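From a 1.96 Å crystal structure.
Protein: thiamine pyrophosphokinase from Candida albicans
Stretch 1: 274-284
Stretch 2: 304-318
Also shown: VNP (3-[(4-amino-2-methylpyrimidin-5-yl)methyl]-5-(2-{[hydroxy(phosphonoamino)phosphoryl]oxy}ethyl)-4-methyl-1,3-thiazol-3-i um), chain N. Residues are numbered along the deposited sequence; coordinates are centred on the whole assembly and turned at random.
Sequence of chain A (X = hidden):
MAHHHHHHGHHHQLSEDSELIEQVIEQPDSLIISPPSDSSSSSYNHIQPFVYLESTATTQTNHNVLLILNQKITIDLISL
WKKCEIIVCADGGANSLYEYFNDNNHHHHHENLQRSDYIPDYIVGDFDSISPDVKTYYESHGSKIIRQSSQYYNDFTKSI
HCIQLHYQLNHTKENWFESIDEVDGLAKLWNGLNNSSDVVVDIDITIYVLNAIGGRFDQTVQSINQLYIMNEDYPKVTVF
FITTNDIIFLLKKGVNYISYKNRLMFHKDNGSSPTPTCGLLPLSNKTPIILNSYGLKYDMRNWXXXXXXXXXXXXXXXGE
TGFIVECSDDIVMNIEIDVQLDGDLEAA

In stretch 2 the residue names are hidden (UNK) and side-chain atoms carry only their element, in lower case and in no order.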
ATOM      1  N   PRO A 274     -14.634 -20.000  -4.718  1.00 44.02           N
ATOM      2  CA  PRO A 274     -15.270 -19.960  -6.035  1.00 41.05           C
ATOM      3  C   PRO A 274     -15.099 -18.643  -6.783  1.00 38.40           C
ATOM      4  O   PRO A 274     -15.511 -18.525  -7.939  1.00 38.38           O
ATOM      5  CB  PRO A 274     -16.730 -20.250  -5.710  1.00 43.08           C
ATOM      6  CG  PRO A 274     -16.902 -19.566  -4.390  1.00 43.00           C
ATOM      7  CD  PRO A 274     -15.648 -19.983  -3.647  1.00 43.50           C
ATOM      8  N   THR A 275     -14.486 -17.652  -6.143  1.00 33.18           N
ATOM      9  CA  THR A 275     -14.323 -16.361  -6.801  1.00 28.35           C
ATOM     10  C   THR A 275     -13.039 -15.616  -6.463  1.00 24.98           C
ATOM     11  O   THR A 275     -12.584 -15.632  -5.321  1.00 21.65           O
ATOM     12  CB  THR A 275     -15.493 -15.420  -6.461  1.00 28.11           C
ATOM     13  OG1 THR A 275     -15.591 -15.283  -5.039  1.00 27.36           O
ATOM     14  CG2 THR A 275     -16.801 -15.962  -7.009  1.00 29.79           C
ATOM     15  N   PRO A 276     -12.443 -14.946  -7.466  1.00 21.63           N
ATOM     16  CA  PRO A 276     -11.211 -14.178  -7.276  1.00 18.79           C
ATOM     17  C   PRO A 276     -11.538 -12.945  -6.433  1.00 17.63           C
ATOM     18  O   PRO A 276     -12.619 -12.369  -6.563  1.00 16.66           O
ATOM     19  CB  PRO A 276     -10.816 -13.789  -8.700  1.00 19.40           C
ATOM     20  CG  PRO A 276     -11.438 -14.866  -9.543  1.00 21.17           C
ATOM     21  CD  PRO A 276     -12.780 -15.043  -8.895  1.00 20.03           C
ATOM     22  N   THR A 277     -10.606 -12.541  -5.581  1.00 15.15           N
ATOM     23  CA  THR A 277     -10.804 -11.373  -4.734  1.00 13.66           C
ATOM     24  C   THR A 277     -10.385 -10.088  -5.449  1.00 12.84           C
ATOM     25  O   THR A 277      -9.461 -10.095  -6.259  1.00 13.74           O
ATOM     26  CB  THR A 277      -9.986 -11.506  -3.439  1.00 16.25           C
ATOM     27  OG1 THR A 277     -10.514 -12.585  -2.662  1.00 18.20           O
ATOM     28  CG2 THR A 277     -10.038 -10.221  -2.630  1.00 15.44           C
ATOM     29  N   CYS A 278     -11.066  -8.987  -5.148  1.00 12.37           N
ATOM     30  CA  CYS A 278     -10.730  -7.704  -5.757  1.00 12.58           C
ATOM     31  C   CYS A 278     -11.139  -6.554  -4.846  1.00 12.75           C
ATOM     32  O   CYS A 278     -11.828  -6.749  -3.843  1.00 11.31           O
ATOM     33  CB  CYS A 278     -11.414  -7.548  -7.121  1.00 11.91           C
ATOM     34  SG  CYS A 278     -13.215  -7.467  -7.040  1.00 15.81           S
ATOM     35  N   GLY A 279     -10.700  -5.353  -5.201  1.00 12.34           N
ATOM     36  CA  GLY A 279     -11.030  -4.190  -4.406  1.00 12.63           C
ATOM     37  C   GLY A 279     -11.072  -2.945  -5.255  1.00 11.83           C
ATOM     38  O   GLY A 279     -10.455  -2.891  -6.310  1.00 13.13           O
ATOM     39  N   LEU A 280     -11.822  -1.947  -4.799  1.00 13.86           N
ATOM     40  CA  LEU A 280     -11.938  -0.676  -5.509  1.00 15.19           C
ATOM     41  C   LEU A 280     -11.458   0.337  -4.491  1.00 15.77           C
ATOM     42  O   LEU A 280     -12.092   0.538  -3.464  1.00 14.69           O
ATOM     43  CB  LEU A 280     -13.390  -0.420  -5.918  1.00 14.08           C
ATOM     44  CG  LEU A 280     -13.882  -1.359  -7.026  1.00 18.07           C
ATOM     45  CD1 LEU A 280     -14.145  -2.744  -6.453  1.00 20.25           C
ATOM     46  CD2 LEU A 280     -15.154  -0.801  -7.650  1.00 21.27           C
ATOM     47  N   LEU A 281     -10.328   0.969  -4.784  1.00 15.48           N
ATOM     48  CA  LEU A 281      -9.703   1.881  -3.836  1.00 15.30           C
ATOM     49  C   LEU A 281      -9.668   3.348  -4.246  1.00 12.85           C
ATOM     50  O   LEU A 281      -8.938   3.735  -5.154  1.00 12.24           O
ATOM     51  CB  LEU A 281      -8.294   1.348  -3.562  1.00 16.12           C
ATOM     52  CG  LEU A 281      -8.358  -0.191  -3.606  1.00 17.92           C
ATOM     53  CD1 LEU A 281      -6.978  -0.792  -3.677  1.00 20.99           C
ATOM     54  CD2 LEU A 281      -9.132  -0.709  -2.398  1.00 17.95           C
ATOM     55  N   PRO A 282     -10.465   4.187  -3.564  1.00 15.13           N
ATOM     56  CA  PRO A 282     -10.542   5.625  -3.845  1.00 14.43           C
ATOM     57  C   PRO A 282      -9.354   6.358  -3.227  1.00 15.81           C
ATOM     58  O   PRO A 282      -9.478   6.999  -2.183  1.00 16.81           O
ATOM     59  CB  PRO A 282     -11.872   6.017  -3.214  1.00 13.86           C
ATOM     60  CG  PRO A 282     -11.912   5.160  -1.987  1.00 14.16           C
ATOM     61  CD  PRO A 282     -11.388   3.810  -2.475  1.00 15.19           C
ATOM     62  N   LEU A 283      -8.206   6.262  -3.887  1.00 17.58           N
ATOM     63  CA  LEU A 283      -6.981   6.876  -3.395  1.00 18.26           C
ATOM     64  C   LEU A 283      -6.619   8.241  -3.985  1.00 20.85           C
ATOM     65  O   LEU A 283      -5.522   8.743  -3.742  1.00 25.73           O
ATOM     66  CB  LEU A 283      -5.823   5.894  -3.597  1.00 16.04           C
ATOM     67  CG  LEU A 283      -5.983   4.607  -2.775  1.00 16.93           C
ATOM     68  CD1 LEU A 283      -5.003   3.535  -3.224  1.00 17.39           C
ATOM     69  CD2 LEU A 283      -5.787   4.942  -1.306  1.00 17.91           C
ATOM     70  N   SER A 284      -7.524   8.850  -4.745  1.00 20.81           N
ATOM     71  CA  SER A 284      -7.238  10.158  -5.340  1.00 22.53           C
ATOM     72  C   SER A 284      -7.800  11.312  -4.509  1.00 24.63           C
ATOM     73  O   SER A 284      -8.402  11.102  -3.463  1.00 25.86           O
ATOM     74  CB  SER A 284      -7.826  10.243  -6.748  1.00 21.25           C
ATOM     75  OG  SER A 284      -9.229  10.418  -6.692  1.00 22.49           O
ATOM     76  N   UNK A 304     -21.397   5.269  -2.899  1.00 21.16           N
ATOM     77  CA  UNK A 304     -20.375   6.302  -2.706  1.00 21.18           C
ATOM     78  C   UNK A 304     -19.194   5.786  -1.896  1.00 20.32           C
ATOM     79  O   UNK A 304     -19.360   5.303  -0.773  1.00 19.27           O
ATOM     80  c   UNK A 304     -20.967   7.514  -1.986  1.00 23.07           C
ATOM     81  c   UNK A 304     -22.773   9.227  -1.811  1.00 30.03           C
ATOM     82  c   UNK A 304     -22.186   8.111  -2.652  1.00 27.53           C
ATOM     83  n   UNK A 304     -24.737  10.726  -1.502  1.00 36.77           N
ATOM     84  c   UNK A 304     -24.092   9.713  -2.385  1.00 34.00           C
ATOM     85  N   UNK A 305     -18.000   5.909  -2.461  1.00 19.05           N
ATOM     86  CA  UNK A 305     -16.801   5.436  -1.787  1.00 18.08           C
ATOM     87  C   UNK A 305     -15.739   6.521  -1.608  1.00 17.72           C
ATOM     88  O   UNK A 305     -15.557   7.387  -2.468  1.00 18.14           O
ATOM     89  c   UNK A 305     -16.173   4.255  -2.555  1.00 16.14           C
ATOM     90  o   UNK A 305     -15.078   3.724  -1.795  1.00 15.72           O
ATOM     91  c   UNK A 305     -15.674   4.704  -3.931  1.00 16.49           C
ATOM     92  N   UNK A 306     -15.047   6.474  -0.477  1.00 18.40           N
ATOM     93  CA  UNK A 306     -13.990   7.436  -0.195  1.00 19.41           C
ATOM     94  C   UNK A 306     -13.229   7.019   1.054  1.00 17.72           C
ATOM     95  O   UNK A 306     -13.743   6.265   1.881  1.00 15.22           O
ATOM     96  c   UNK A 306     -16.017  10.432   1.352  1.00 31.78           C
ATOM     97  c   UNK A 306     -15.385   9.046   1.275  1.00 27.18           C
ATOM     98  c   UNK A 306     -14.580   8.844  -0.005  1.00 22.14           C
ATOM     99  o   UNK A 306     -17.199  10.530   1.736  1.00 35.69           O
ATOM    100  o   UNK A 306     -15.329  11.427   1.034  1.00 35.92           O
ATOM    101  N   UNK A 307     -11.990   7.479   1.175  1.00 18.16           N
ATOM    102  CA  UNK A 307     -11.204   7.168   2.355  1.00 17.77           C
ATOM    103  C   UNK A 307     -11.890   7.948   3.472  1.00 19.57           C
ATOM    104  O   UNK A 307     -12.432   9.030   3.226  1.00 18.80           O
ATOM    105  c   UNK A 307      -9.012   6.793   1.111  1.00 13.64           C
ATOM    106  s   UNK A 307      -9.000   5.002   1.455  1.00 17.24           S
ATOM    107  c   UNK A 307      -7.517   4.862   2.508  1.00 17.64           C
ATOM    108  c   UNK A 307      -9.749   7.611   2.161  1.00 17.65           C
ATOM    109  N   UNK A 308     -11.881   7.395   4.681  1.00 21.10           N
ATOM    110  CA  UNK A 308     -12.556   8.012   5.824  1.00 24.78           C
ATOM    111  C   UNK A 308     -14.036   7.675   5.698  1.00 24.82           C
ATOM    112  O   UNK A 308     -14.879   8.245   6.384  1.00 28.06           O
ATOM    113  c   UNK A 308     -12.386   9.535   5.833  1.00 26.19           C
ATOM    114  c   UNK A 308     -11.221  10.130   7.967  1.00 28.31           C
ATOM    115  c   UNK A 308      -9.922   9.373   5.953  1.00 29.46           C
ATOM    116  c   UNK A 308     -11.127  10.141   6.447  1.00 28.33           C
ATOM    117  N   UNK A 309     -14.340   6.747   4.801  1.00 23.85           N
ATOM    118  CA  UNK A 309     -15.715   6.330   4.591  1.00 21.69           C
ATOM    119  C   UNK A 309     -15.725   4.861   4.221  1.00 20.15           C
ATOM    120  O   UNK A 309     -14.890   4.095   4.703  1.00 20.59           O
ATOM    121  N   UNK A 310     -16.660   4.461   3.366  1.00 19.63           N
ATOM    122  CA  UNK A 310     -16.736   3.067   2.942  1.00 17.96           C
ATOM    123  C   UNK A 310     -15.840   2.803   1.740  1.00 15.98           C
ATOM    124  O   UNK A 310     -15.757   3.611   0.812  1.00 16.72           O
ATOM    125  c   UNK A 310     -18.187   2.664   2.618  1.00 20.46           C
ATOM    126  c   UNK A 310     -19.068   3.789   2.092  1.00 23.34           C
ATOM    127  o   UNK A 310     -21.101   2.592   2.575  1.00 27.68           O
ATOM    128  c   UNK A 310     -20.497   3.335   1.799  1.00 24.99           C
ATOM    129  n   UNK A 310     -21.040   3.793   0.684  1.00 22.68           N
ATOM    130  N   UNK A 311     -15.154   1.670   1.787  1.00 14.27           N
ATOM    131  CA  UNK A 311     -14.268   1.242   0.718  1.00 13.52           C
ATOM    132  C   UNK A 311     -14.549  -0.229   0.470  1.00 11.75           C
ATOM    133  O   UNK A 311     -14.569  -1.032   1.397  1.00 12.12           O
ATOM    134  c   UNK A 311     -12.408   2.876   1.172  1.00 12.20           C
ATOM    135  c   UNK A 311     -11.892   0.697   0.057  1.00 13.13           C
ATOM    136  c   UNK A 311     -12.773   1.403   1.099  1.00 15.16           C
ATOM    137  N   UNK A 312     -14.790  -0.582  -0.783  1.00 13.79           N
ATOM    138  CA  UNK A 312     -15.055  -1.968  -1.107  1.00 13.61           C
ATOM    139  C   UNK A 312     -13.750  -2.758  -1.150  1.00 15.40           C
ATOM    140  O   UNK A 312     -12.930  -2.574  -2.054  1.00 14.75           O
ATOM    141  o   UNK A 312     -15.960  -3.426  -2.829  1.00 13.77           O
ATOM    142  c   UNK A 312     -15.768  -2.070  -2.458  1.00 11.58           C
ATOM    143  N   UNK A 313     -13.547  -3.612  -0.150  1.00 14.52           N
ATOM    144  CA  UNK A 313     -12.367  -4.467  -0.105  1.00 15.31           C
ATOM    145  C   UNK A 313     -12.909  -5.868   0.113  1.00 14.28           C
ATOM    146  O   UNK A 313     -14.042  -6.033   0.570  1.00 14.93           O
ATOM    147  o   UNK A 313     -12.002  -4.169   2.299  1.00 21.54           O
ATOM    148  c   UNK A 313     -11.404  -4.066   1.024  1.00 13.51           C
ATOM    149  N   UNK A 314     -12.110  -6.873  -0.218  1.00 13.24           N
ATOM    150  CA  UNK A 314     -12.549  -8.254  -0.110  1.00 14.95           C
ATOM    151  C   UNK A 314     -13.798  -8.509  -0.969  1.00 15.34           C
ATOM    152  O   UNK A 314     -14.649  -9.325  -0.617  1.00 15.53           O
ATOM    153  c   UNK A 314     -12.821  -8.623   1.346  1.00 15.92           C
ATOM    154  o   UNK A 314     -11.602  -8.669   2.072  1.00 18.92           O
ATOM    155  N   UNK A 315     -13.925  -7.786  -2.079  1.00 14.06           N
ATOM    156  CA  UNK A 315     -15.046  -8.023  -2.986  1.00 13.45           C
ATOM    157  C   UNK A 315     -14.548  -9.222  -3.787  1.00 12.58           C
ATOM    158  O   UNK A 315     -13.382  -9.602  -3.647  1.00 13.24           O
ATOM    159  c   UNK A 315     -16.734  -6.729  -4.394  1.00 15.85           C
ATOM    160  c   UNK A 315     -15.278  -6.830  -3.926  1.00 12.72           C
ATOM    161  n   UNK A 315     -17.231  -5.502  -4.552  1.00 13.34           N
ATOM    162  o   UNK A 315     -17.393  -7.744  -4.616  1.00 15.74           O
ATOM    163  N   UNK A 316     -15.404  -9.825  -4.610  1.00 12.96           N
ATOM    164  CA  UNK A 316     -14.994 -10.974  -5.416  1.00 13.12           C
ATOM    165  C   UNK A 316     -15.533 -10.816  -6.836  1.00 14.97           C
ATOM    166  O   UNK A 316     -16.468 -10.053  -7.078  1.00 14.95           O
ATOM    167  n   UNK A 316     -13.929 -12.706   1.015  1.00 19.89           N
ATOM    168  n   UNK A 316     -14.511 -12.774  -1.212  1.00 20.01           N
ATOM    169  n   UNK A 316     -12.398 -12.109  -0.581  1.00 18.12           N
ATOM    170  c   UNK A 316     -14.288 -12.593  -2.647  1.00 16.93           C
ATOM    171  c   UNK A 316     -13.607 -12.538  -0.263  1.00 20.49           C
ATOM    172  c   UNK A 316     -15.626 -12.406  -3.344  1.00 18.20           C
ATOM    173  c   UNK A 316     -15.533 -12.298  -4.851  1.00 14.72           C
ATOM    174  N   UNK A 317     -14.951 -11.560  -7.766  1.00 15.19           N
ATOM    175  CA  UNK A 317     -15.367 -11.490  -9.157  1.00 16.36           C
ATOM    176  C   UNK A 317     -16.298 -12.645  -9.528  1.00 16.36           C
ATOM    177  O   UNK A 317     -15.901 -13.807  -9.509  1.00 16.14           O
ATOM    178  c   UNK A 317     -14.134 -11.490 -10.092  1.00 15.31           C
ATOM    179  c   UNK A 317     -14.581 -11.493 -11.550  1.00 17.90           C
ATOM    180  c   UNK A 317     -13.261 -10.261  -9.791  1.00 13.32           C
ATOM    181  c   UNK A 317     -12.014 -10.155 -10.643  1.00 13.86           C
ATOM    182  N   UNK A 318     -17.545 -12.308  -9.846  1.00 15.95           N
ATOM    183  CA  UNK A 318     -18.537 -13.307 -10.231  1.00 16.77           C
ATOM    184  C   UNK A 318     -18.582 -13.508 -11.747  1.00 15.75           C
ATOM    185  O   UNK A 318     -18.881 -14.603 -12.226  1.00 16.03           O
ATOM    186  c   UNK A 318     -19.929 -12.895  -9.729  1.00 16.43           C
ATOM    187  o   UNK A 318     -19.985 -12.913  -8.312  1.00 17.68           O
TER
HETATM  188  O2G VNP N 601     -12.171 -13.049   2.965  1.00 23.52           O
HETATM  189  PG  VNP N 601     -10.736 -12.327   2.939  1.00 22.16           P
HETATM  190  O3G VNP N 601     -10.445 -11.783   1.593  1.00 24.39           O
HETATM  191  O1G VNP N 601      -9.669 -13.453   3.371  1.00 26.22           O
HETATM  192  N3B VNP N 601     -10.725 -11.168   4.078  1.00 20.41           N
HETATM  193  PB  VNP N 601     -11.606 -11.522   5.395  1.00 20.46           P
HETATM  194  O2B VNP N 601     -11.320 -10.509   6.436  1.00 19.71           O
HETATM  195  O1B VNP N 601     -11.370 -12.941   5.735  1.00 19.22           O
HETATM  196  O1  VNP N 601     -13.133 -11.370   4.902  1.00 21.01           O
HETATM  197  C7  VNP N 601     -13.699 -10.151   4.405  1.00 21.45           C
HETATM  198  C12 VNP N 601     -15.193 -10.209   4.728  1.00 20.34           C
HETATM  199  C11 VNP N 601     -16.070  -9.082   4.173  1.00 19.11           C
HETATM  200  C10 VNP N 601     -16.418  -9.159   2.685  1.00 15.29           C
HETATM  201  CM4 VNP N 601     -16.550 -10.486   1.933  1.00 13.85           C
HETATM  202  S1  VNP N 601     -15.437  -7.375   4.270  1.00 19.00           S
HETATM  203  C9  VNP N 601     -16.288  -6.889   2.821  1.00 17.22           C
HETATM  204  N5  VNP N 601     -16.576  -7.970   2.093  1.00 16.83           N
HETATM  205  C7A VNP N 601     -16.964  -7.886   0.676  1.00 14.78           C
HETATM  206  C5A VNP N 601     -17.652  -6.570   0.301  1.00 14.36           C
HETATM  207  C6A VNP N 601     -17.013  -5.793  -0.657  1.00 14.36           C
HETATM  208  N1A VNP N 601     -17.566  -4.686  -1.116  1.00 15.72           N
HETATM  209  C2A VNP N 601     -18.761  -4.277  -0.669  1.00 13.40           C
HETATM  210  CM2 VNP N 601     -19.392  -3.009  -1.249  1.00 16.52           C
HETATM  211  N3A VNP N 601     -19.412  -4.988   0.262  1.00 12.71           N
HETATM  212  C4A VNP N 601     -18.888  -6.119   0.755  1.00 14.92           C
HETATM  213  N4A VNP N 601     -19.569  -6.798   1.675  1.00 17.29           N
HETATM  214  O   HOH W   1     -14.648   1.136  -3.009  0.99 11.85           O

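Position 304 carries four carbons in a row ending in nitrogen, an extended chain out of reach of stretch 1: K304. At 305 one carbon bears an oxygen and a methyl, and the oxygen lies 3.5 Å from P282 CG; this is T305. Position 306 has three carbons, the third carrying two oxygens, and its CB points away from stretch 1, although its CA packs 3.6 Å from P282 CG: E306. At 307 an unbranched chain of two carbons, sulfur and a terminal carbon runs past P282 O to L283 CD2; this is M307, with CG 3.3 Å from P282 O and CE 4.2 Å from L283 CD2.

At 308 four carbons, forked at the second, touch nothing of stretch 1: L308. Position 309 has no side-chain atoms and is G309, closing a type II turn that starts at E306. At 310 the third of three carbons carries one oxygen and one nitrogen, clear of stretch 1: Q310, whose NE2 donates to K304 O (2.7 Å). At 311 one carbon carries two others, which reach L281 CD2 and P282 CD; this is V311, with CG1 4.0 Å from L281 CD2 and CG2 3.9 Å from P282 CD.

At 312 one carbon bears an oxygen near L280 CD1: S312, its OG 4.1 Å from L280 CD1 and donating to VNP N1A (2.7 Å). Position 313 has one carbon and one oxygen, turned sideways and not touching stretch 1: S313. At 314, again one carbon and one oxygen, CB points away while CA lies 4.1 Å from T277 CG2: S314. At 315 two carbons, the second bearing oxygen and nitrogen, start with CB 3.8 Å from C278 SG; this is N315, whose ND2 donates to S312 OG (3.0 Å). At 316 three carbons lead to a nitrogen, then a carbon with two more nitrogens, one beside T277 OG1: R316, with NH1 donating to T277 OG1 (2.8 Å). At 317 four carbons fork at the first, one arm two carbons long, against C278 SG: I317, CG1 3.9 Å from C278 SG. Position 318 has one carbon and one oxygen, CB pointing away: S318.

The contact is an antiparallel pairing, anchored where C278 N donates to N315 O (2.8 Å) and N315 N to C278 O (2.9 Å). I317 N to P276 O (2.7 Å) and L280 N to S312 O (3.0 Å) extend it. A water donates to L280 O (2.7 Å) and T305 OG1 (2.9 Å) and accepts from S312 N (2.8 Å). R316 also donates from NH1 to VNP O3G (2.9 Å) and NH2 to VNP O2G (2.6 Å), linking strand pairing to ligand binding.

Stretch 2 304-318: KTEMLGQVSSSNRIS
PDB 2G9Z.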